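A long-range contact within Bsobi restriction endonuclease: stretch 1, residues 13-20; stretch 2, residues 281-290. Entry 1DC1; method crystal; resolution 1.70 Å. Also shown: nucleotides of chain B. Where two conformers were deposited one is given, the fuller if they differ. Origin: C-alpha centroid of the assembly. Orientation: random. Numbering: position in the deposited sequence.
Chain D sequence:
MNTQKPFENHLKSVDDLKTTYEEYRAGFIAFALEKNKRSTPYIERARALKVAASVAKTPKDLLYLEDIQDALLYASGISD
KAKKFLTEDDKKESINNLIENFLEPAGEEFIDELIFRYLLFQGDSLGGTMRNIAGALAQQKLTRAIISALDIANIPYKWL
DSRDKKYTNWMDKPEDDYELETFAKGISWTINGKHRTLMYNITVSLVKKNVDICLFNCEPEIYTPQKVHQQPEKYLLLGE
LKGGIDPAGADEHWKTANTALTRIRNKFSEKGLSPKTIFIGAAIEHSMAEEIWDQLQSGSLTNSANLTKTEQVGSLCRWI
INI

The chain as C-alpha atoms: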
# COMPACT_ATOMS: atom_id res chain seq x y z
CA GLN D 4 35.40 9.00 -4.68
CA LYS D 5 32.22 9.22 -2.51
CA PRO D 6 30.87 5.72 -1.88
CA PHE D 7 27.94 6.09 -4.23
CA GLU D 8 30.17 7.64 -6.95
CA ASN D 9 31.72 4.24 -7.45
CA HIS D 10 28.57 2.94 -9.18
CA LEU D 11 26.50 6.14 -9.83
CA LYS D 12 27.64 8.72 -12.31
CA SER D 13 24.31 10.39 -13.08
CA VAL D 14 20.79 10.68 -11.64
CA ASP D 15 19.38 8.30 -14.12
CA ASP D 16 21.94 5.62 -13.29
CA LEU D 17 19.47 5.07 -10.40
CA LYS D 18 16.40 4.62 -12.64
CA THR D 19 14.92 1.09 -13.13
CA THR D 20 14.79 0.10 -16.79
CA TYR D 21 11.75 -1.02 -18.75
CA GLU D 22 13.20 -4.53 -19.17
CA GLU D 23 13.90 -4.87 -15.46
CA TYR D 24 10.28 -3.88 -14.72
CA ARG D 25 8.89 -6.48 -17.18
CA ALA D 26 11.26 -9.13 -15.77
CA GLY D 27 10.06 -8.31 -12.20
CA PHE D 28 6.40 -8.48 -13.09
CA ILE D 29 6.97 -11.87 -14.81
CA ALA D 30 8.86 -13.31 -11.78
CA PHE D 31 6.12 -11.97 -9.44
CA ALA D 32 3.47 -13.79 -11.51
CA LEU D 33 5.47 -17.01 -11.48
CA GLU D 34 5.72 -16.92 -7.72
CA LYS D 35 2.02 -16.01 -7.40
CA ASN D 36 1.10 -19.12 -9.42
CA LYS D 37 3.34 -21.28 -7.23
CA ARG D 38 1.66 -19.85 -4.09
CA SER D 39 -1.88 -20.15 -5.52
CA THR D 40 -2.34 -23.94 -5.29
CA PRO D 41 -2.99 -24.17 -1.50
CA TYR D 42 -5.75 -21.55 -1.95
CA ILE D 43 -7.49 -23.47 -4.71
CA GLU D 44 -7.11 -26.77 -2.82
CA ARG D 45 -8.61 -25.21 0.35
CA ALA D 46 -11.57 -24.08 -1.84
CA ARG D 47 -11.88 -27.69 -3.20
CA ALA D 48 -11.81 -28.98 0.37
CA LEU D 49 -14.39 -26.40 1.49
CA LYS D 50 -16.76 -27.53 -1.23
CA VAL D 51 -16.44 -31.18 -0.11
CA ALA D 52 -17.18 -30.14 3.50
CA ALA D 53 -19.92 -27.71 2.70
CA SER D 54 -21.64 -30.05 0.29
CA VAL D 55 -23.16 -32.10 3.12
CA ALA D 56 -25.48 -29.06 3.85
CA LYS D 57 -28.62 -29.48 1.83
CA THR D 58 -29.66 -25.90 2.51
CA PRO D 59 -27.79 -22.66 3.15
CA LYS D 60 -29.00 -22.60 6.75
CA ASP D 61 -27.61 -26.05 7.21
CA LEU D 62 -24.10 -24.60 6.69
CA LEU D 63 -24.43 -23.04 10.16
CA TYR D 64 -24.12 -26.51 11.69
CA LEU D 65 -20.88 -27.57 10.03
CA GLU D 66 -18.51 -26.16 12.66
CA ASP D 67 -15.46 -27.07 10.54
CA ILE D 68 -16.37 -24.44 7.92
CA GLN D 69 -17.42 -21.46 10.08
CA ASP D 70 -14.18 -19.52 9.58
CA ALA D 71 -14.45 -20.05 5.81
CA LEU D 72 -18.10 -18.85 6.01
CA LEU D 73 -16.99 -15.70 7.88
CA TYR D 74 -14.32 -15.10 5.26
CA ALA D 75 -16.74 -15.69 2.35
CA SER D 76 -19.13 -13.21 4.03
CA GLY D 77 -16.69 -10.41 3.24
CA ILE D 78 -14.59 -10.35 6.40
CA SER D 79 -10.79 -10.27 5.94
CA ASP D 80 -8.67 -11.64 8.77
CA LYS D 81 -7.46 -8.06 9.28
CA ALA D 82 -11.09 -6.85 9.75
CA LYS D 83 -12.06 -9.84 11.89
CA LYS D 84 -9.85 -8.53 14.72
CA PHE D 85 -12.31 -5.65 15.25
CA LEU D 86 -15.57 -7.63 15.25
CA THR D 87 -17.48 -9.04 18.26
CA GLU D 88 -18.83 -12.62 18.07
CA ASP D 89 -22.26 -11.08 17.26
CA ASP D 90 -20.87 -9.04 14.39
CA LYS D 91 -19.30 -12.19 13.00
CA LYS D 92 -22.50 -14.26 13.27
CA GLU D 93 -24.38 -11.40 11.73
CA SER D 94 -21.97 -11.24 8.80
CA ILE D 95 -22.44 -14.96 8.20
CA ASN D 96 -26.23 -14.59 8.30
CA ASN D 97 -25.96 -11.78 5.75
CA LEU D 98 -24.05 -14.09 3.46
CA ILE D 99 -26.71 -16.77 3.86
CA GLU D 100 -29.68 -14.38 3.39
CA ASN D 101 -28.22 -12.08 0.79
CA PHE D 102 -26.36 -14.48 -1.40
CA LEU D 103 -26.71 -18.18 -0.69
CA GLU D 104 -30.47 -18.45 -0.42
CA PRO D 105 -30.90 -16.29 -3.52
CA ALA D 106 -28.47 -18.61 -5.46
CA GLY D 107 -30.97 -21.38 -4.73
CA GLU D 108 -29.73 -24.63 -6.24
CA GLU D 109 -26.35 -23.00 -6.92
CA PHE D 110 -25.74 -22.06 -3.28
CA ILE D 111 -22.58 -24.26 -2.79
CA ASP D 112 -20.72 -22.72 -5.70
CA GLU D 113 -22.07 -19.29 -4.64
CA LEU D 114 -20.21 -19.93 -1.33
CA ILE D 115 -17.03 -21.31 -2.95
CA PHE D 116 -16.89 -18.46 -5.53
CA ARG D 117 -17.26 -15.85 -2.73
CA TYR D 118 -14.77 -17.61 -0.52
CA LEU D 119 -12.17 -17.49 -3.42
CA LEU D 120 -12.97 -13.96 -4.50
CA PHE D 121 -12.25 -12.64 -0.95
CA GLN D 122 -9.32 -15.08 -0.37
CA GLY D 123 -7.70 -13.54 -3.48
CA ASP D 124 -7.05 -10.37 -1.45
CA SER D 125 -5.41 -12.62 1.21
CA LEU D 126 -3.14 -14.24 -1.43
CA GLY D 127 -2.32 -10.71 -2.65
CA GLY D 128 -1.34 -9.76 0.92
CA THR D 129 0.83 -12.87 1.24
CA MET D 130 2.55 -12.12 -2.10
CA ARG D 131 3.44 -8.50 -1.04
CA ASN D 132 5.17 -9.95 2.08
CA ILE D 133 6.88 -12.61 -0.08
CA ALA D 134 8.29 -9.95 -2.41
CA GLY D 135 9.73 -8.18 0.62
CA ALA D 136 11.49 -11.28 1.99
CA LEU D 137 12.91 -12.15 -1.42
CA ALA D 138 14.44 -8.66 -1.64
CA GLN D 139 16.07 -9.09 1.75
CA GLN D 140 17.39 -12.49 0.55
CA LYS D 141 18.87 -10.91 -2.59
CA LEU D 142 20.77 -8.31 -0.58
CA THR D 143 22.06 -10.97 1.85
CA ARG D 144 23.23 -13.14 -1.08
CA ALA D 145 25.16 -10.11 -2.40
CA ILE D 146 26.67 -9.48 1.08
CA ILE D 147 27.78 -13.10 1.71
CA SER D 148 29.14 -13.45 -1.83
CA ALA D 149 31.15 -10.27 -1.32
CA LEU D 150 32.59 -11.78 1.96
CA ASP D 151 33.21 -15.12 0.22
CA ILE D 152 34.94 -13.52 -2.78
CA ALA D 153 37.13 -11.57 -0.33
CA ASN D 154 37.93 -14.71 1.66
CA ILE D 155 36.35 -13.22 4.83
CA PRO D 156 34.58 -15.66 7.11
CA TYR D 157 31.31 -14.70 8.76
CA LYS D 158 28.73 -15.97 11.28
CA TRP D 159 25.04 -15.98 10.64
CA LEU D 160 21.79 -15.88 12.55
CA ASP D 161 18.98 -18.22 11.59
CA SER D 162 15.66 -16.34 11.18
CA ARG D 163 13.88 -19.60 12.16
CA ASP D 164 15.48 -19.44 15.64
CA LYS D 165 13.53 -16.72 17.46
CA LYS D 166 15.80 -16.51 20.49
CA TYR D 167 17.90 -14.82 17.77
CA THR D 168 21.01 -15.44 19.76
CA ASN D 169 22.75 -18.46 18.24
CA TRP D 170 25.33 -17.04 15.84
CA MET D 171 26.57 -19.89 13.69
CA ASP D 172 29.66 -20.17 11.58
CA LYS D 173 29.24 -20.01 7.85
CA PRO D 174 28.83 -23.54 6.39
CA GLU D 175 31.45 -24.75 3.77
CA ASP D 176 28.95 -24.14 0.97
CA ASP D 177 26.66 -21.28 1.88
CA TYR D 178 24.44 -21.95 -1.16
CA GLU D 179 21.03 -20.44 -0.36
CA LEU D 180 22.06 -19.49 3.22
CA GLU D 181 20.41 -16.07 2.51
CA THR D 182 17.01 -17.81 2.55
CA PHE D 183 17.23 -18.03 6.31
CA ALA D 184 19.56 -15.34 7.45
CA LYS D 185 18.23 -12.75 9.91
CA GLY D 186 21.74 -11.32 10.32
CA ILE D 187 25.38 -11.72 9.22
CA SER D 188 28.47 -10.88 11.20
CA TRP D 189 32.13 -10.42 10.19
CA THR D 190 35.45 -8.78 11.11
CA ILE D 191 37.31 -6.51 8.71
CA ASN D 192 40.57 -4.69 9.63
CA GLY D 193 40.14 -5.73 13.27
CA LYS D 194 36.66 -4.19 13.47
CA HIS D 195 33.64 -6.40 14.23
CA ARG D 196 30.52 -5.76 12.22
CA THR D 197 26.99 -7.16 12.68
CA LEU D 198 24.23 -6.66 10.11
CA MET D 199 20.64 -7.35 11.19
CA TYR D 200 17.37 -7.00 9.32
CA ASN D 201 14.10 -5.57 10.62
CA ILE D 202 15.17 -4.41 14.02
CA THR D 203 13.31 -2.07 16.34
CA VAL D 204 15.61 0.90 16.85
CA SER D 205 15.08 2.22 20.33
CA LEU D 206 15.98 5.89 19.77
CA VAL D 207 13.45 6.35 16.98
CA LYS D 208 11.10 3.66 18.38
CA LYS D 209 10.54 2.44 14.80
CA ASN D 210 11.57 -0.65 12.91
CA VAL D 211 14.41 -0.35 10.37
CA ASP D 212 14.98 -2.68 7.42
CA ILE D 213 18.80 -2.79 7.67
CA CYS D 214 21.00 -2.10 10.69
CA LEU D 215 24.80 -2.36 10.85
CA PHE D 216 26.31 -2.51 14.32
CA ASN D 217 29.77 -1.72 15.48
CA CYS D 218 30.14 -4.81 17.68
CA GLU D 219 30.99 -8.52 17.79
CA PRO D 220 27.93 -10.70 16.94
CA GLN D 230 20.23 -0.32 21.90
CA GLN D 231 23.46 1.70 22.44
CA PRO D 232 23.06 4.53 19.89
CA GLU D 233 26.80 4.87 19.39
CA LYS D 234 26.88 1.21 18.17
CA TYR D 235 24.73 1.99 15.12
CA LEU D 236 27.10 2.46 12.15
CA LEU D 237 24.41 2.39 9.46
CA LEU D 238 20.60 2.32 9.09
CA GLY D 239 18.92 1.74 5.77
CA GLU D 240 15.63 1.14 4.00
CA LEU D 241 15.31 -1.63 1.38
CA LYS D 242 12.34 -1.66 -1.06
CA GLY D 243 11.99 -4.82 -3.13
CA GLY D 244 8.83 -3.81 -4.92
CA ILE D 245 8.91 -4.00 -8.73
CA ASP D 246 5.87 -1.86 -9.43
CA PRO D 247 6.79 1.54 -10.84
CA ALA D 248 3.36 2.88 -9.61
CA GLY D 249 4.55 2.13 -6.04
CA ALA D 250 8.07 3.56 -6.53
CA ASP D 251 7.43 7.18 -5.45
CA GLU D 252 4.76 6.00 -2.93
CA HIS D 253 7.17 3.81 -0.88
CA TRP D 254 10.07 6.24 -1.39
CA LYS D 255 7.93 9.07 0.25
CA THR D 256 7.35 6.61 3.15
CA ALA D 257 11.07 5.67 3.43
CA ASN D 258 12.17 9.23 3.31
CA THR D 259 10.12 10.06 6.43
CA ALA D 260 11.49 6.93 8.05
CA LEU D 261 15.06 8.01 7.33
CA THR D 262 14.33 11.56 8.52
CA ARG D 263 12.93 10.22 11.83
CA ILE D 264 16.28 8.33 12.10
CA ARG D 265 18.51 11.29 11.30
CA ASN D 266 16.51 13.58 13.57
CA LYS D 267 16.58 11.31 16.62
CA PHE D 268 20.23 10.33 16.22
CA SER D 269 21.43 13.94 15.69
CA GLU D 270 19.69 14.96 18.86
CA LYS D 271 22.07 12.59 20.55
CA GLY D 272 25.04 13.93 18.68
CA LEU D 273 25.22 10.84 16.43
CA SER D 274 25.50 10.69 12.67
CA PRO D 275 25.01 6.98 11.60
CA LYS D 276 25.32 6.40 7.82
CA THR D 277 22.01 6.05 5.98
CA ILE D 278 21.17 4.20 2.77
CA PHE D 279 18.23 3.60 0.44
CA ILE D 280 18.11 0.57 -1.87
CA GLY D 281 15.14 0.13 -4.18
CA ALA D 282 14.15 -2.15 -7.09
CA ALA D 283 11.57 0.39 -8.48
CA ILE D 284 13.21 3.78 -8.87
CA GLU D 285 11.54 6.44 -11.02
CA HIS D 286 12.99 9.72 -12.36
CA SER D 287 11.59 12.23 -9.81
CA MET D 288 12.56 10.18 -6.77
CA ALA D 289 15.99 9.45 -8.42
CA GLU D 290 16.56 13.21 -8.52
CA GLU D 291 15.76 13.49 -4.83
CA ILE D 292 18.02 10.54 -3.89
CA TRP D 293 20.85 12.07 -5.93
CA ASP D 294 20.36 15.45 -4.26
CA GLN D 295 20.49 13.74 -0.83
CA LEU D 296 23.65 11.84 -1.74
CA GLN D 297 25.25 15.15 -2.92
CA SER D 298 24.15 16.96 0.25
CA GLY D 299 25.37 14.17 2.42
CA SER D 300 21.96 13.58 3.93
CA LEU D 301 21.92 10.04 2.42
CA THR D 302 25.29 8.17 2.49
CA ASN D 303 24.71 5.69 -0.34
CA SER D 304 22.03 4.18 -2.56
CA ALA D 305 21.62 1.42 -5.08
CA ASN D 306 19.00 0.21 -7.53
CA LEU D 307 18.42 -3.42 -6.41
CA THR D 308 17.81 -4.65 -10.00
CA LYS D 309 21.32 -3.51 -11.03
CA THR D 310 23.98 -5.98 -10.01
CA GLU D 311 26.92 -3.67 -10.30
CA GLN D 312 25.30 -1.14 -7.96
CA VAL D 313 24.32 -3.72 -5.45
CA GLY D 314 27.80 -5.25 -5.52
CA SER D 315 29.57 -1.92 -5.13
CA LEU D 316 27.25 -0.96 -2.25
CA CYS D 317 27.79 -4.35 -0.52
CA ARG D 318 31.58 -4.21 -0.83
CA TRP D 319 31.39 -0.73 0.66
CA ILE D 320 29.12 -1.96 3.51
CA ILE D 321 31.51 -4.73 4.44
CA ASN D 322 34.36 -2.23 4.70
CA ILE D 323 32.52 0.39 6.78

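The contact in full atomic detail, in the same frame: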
# COMPACT_ATOMS: atom_id res chain seq x y z
N SER D 13 25.35 9.42 -12.76
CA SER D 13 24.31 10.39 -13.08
C SER D 13 23.01 9.96 -12.40
O SER D 13 22.86 8.80 -12.00
CB SER D 13 24.11 10.49 -14.60
OG SER D 13 23.65 9.26 -15.18
N VAL D 14 22.08 10.92 -12.28
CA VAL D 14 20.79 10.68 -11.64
C VAL D 14 20.10 9.51 -12.24
O VAL D 14 19.53 8.69 -11.53
CB VAL D 14 19.80 11.85 -11.82
CG1 VAL D 14 18.36 11.41 -11.50
CG2 VAL D 14 20.19 12.98 -10.91
N ASP D 15 20.13 9.40 -13.56
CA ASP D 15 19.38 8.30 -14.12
C ASP D 15 20.09 6.93 -14.08
O ASP D 15 19.53 5.91 -14.48
CB ASP D 15 18.75 8.69 -15.50
CG ASP D 15 17.25 9.23 -15.38
OD1 ASP D 15 16.82 9.70 -14.28
OD2 ASP D 15 16.51 9.18 -16.39
N ASP D 16 21.29 6.88 -13.50
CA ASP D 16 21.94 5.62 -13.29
C ASP D 16 21.06 4.88 -12.24
O ASP D 16 21.00 3.66 -12.18
CB ASP D 16 23.35 5.84 -12.75
CG ASP D 16 24.38 6.10 -13.86
OD1 ASP D 16 24.01 6.05 -15.05
OD2 ASP D 16 25.56 6.35 -13.57
N LEU D 17 20.34 5.64 -11.43
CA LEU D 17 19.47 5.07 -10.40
C LEU D 17 18.13 4.51 -10.92
O LEU D 17 17.50 3.68 -10.29
CB LEU D 17 19.17 6.14 -9.40
CG LEU D 17 19.89 6.23 -8.06
CD1 LEU D 17 20.65 4.92 -7.62
CD2 LEU D 17 20.74 7.48 -8.19
N LYS D 18 17.68 5.00 -12.06
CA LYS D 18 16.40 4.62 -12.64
C LYS D 18 16.27 3.13 -13.07
O LYS D 18 17.16 2.58 -13.73
CB LYS D 18 16.17 5.53 -13.86
CG LYS D 18 15.03 6.46 -13.81
CD LYS D 18 13.88 5.85 -14.59
CE LYS D 18 13.18 6.89 -15.41
NZ LYS D 18 11.75 6.49 -15.53
N THR D 19 15.15 2.49 -12.73
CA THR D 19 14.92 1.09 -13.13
C THR D 19 14.57 1.12 -14.62
O THR D 19 13.86 2.06 -15.10
CB THR D 19 13.72 0.47 -12.37
OG1 THR D 19 13.98 0.50 -10.97
CG2 THR D 19 13.50 -0.94 -12.78
N THR D 20 15.06 0.13 -15.36
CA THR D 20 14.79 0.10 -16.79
C THR D 20 13.48 -0.60 -17.09
O THR D 20 12.93 -1.34 -16.24
CB THR D 20 15.89 -0.64 -17.55
OG1 THR D 20 15.86 -2.01 -17.16
CG2 THR D 20 17.28 -0.06 -17.25
N GLY D 281 16.47 0.41 -3.66
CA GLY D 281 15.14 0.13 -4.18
C GLY D 281 15.16 -0.56 -5.53
O GLY D 281 16.01 -0.26 -6.34
N ALA D 282 14.23 -1.48 -5.78
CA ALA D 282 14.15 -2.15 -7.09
C ALA D 282 13.35 -1.29 -8.11
O ALA D 282 13.61 -1.35 -9.32
CB ALA D 282 13.53 -3.58 -6.93
N ALA D 283 12.39 -0.49 -7.63
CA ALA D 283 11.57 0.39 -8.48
C ALA D 283 11.95 1.84 -8.19
O ALA D 283 11.56 2.41 -7.18
CB ALA D 283 10.11 0.17 -8.19
N ILE D 284 12.76 2.42 -9.06
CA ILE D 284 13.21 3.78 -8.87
C ILE D 284 12.88 4.57 -10.14
O ILE D 284 13.36 4.28 -11.22
CB ILE D 284 14.77 3.84 -8.54
CG1 ILE D 284 15.03 3.14 -7.19
CG2 ILE D 284 15.27 5.32 -8.41
CD1 ILE D 284 16.50 3.16 -6.67
N GLU D 285 12.02 5.56 -9.96
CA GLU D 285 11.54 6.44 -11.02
C GLU D 285 12.35 7.77 -11.13
O GLU D 285 13.12 8.10 -10.22
CB GLU D 285 10.02 6.67 -10.77
CG GLU D 285 9.23 5.34 -10.96
CD GLU D 285 9.30 4.90 -12.42
OE1 GLU D 285 8.62 5.55 -13.22
OE2 GLU D 285 10.04 3.98 -12.78
N HIS D 286 12.20 8.52 -12.21
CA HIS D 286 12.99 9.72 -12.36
C HIS D 286 12.94 10.79 -11.25
O HIS D 286 13.98 11.23 -10.74
CB HIS D 286 12.68 10.40 -13.67
CG HIS D 286 13.50 11.61 -13.85
ND1 HIS D 286 14.88 11.54 -13.94
CD2 HIS D 286 13.20 12.92 -13.72
CE1 HIS D 286 15.39 12.76 -13.87
NE2 HIS D 286 14.39 13.61 -13.73
N SER D 287 11.73 11.21 -10.86
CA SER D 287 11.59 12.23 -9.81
C SER D 287 12.26 11.85 -8.52
O SER D 287 13.08 12.65 -7.97
CB SER D 287 10.14 12.50 -9.49
OG SER D 287 10.06 13.48 -8.50
N MET D 288 11.91 10.67 -8.00
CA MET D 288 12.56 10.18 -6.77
C MET D 288 14.11 10.00 -6.95
O MET D 288 14.88 10.22 -6.01
CB MET D 288 11.89 8.89 -6.30
CG MET D 288 11.98 7.70 -7.24
SD MET D 288 11.19 6.28 -6.48
CE MET D 288 12.44 5.59 -5.43
N ALA D 289 14.56 9.61 -8.14
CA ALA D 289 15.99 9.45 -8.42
C ALA D 289 16.66 10.80 -8.23
O ALA D 289 17.76 10.86 -7.69
CB ALA D 289 16.24 8.93 -9.86
N GLU D 290 16.00 11.88 -8.68
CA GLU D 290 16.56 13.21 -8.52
C GLU D 290 16.70 13.54 -7.04
O GLU D 290 17.71 14.10 -6.60
CB GLU D 290 15.65 14.22 -9.17
CG GLU D 290 15.65 14.13 -10.68
CD GLU D 290 16.62 15.12 -11.33
OE1 GLU D 290 17.61 15.55 -10.67
OE2 GLU D 290 16.39 15.49 -12.50
P DA B 4 6.48 11.46 -10.33
OP1 DA B 4 7.03 12.77 -9.89
OP2 DA B 4 7.36 10.25 -10.40
O5' DA B 4 5.22 11.12 -9.40
C5' DA B 4 4.02 11.92 -9.50
C4' DA B 4 2.85 11.21 -8.86
O4' DA B 4 2.21 10.26 -9.75
C3' DA B 4 3.19 10.47 -7.59
O3' DA B 4 2.25 10.70 -6.55
C2' DA B 4 2.97 9.02 -7.97
C1' DA B 4 1.84 9.16 -8.98
N9 DA B 4 1.63 8.02 -9.86
C8 DA B 4 2.54 7.22 -10.43
N7 DA B 4 2.03 6.19 -11.05
C5 DA B 4 0.66 6.36 -10.89
C6 DA B 4 -0.43 5.58 -11.28
N6 DA B 4 -0.30 4.41 -11.89
N1 DA B 4 -1.67 6.04 -10.98
C2 DA B 4 -1.78 7.17 -10.32
N3 DA B 4 -0.82 7.98 -9.88
C4 DA B 4 0.40 7.51 -10.21
O HOH W 1 9.80 8.09 -13.83

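The contact joins a segment without regular helix or strand near the N-terminus to a loop and the first turn of a helix more than 260 residues later, burying 530 Å² in all. A cluster of three hydrogen bonds centres on Thr19. The backbone N of Thr19 donates to Ile284 O (2.9 Å), and the side chain works in both directions: Thr19 OG1 donates to Ala282 O (2.5 Å) and accepts from Ile284 N (3.0 Å). Threonine suits this buried place because the CA-to-CB bond of Thr19 points toward the other stretch, and in the m rotamer its one hydroxyl meets both a carbonyl, Ala282 O, and an amide, Ile284 N. Beside it, Lys18 CA lies 3.4 Å from Ile284 O, a CA-H...O contact on the carbonyl that already accepts from Thr19.

Apolar packing fills the middle. Val14 and Leu17 point toward the second stretch, and Ile284 and Ala289 point back. Val14 CG1 reaches Ala289 CB at 3.7 Å, while Leu17 CB sits 4.1 Å from both Ala289 CB and Ile284 CG2. The small methyl of Ala289 lets the helix come close to both residues, and branched Ile284 covers the neighbouring space with its side chain while its backbone bonds to Thr19.

Polar side chains add further links. The His286 ring, in a t rotamer, presents its edge to Asp15, and His286 ND1 donates to Asp15 OD1 at 2.7 Å; the CA-to-CB bond of Asp15 runs sideways, yet its carboxylate comes nearer. Lys18 likewise starts sideways, and its end comes nearer. Lys18 NZ stays 4.0 Å from Glu285 OE1, beyond a salt bridge, and a water links the two: its O accepts from Lys18 NZ (3.0 Å) and from the helix's first amide, His286 N (2.9 Å), and donates to Glu285 OE1 (2.9 Å). A long flexible lysine suits this water-bridged site.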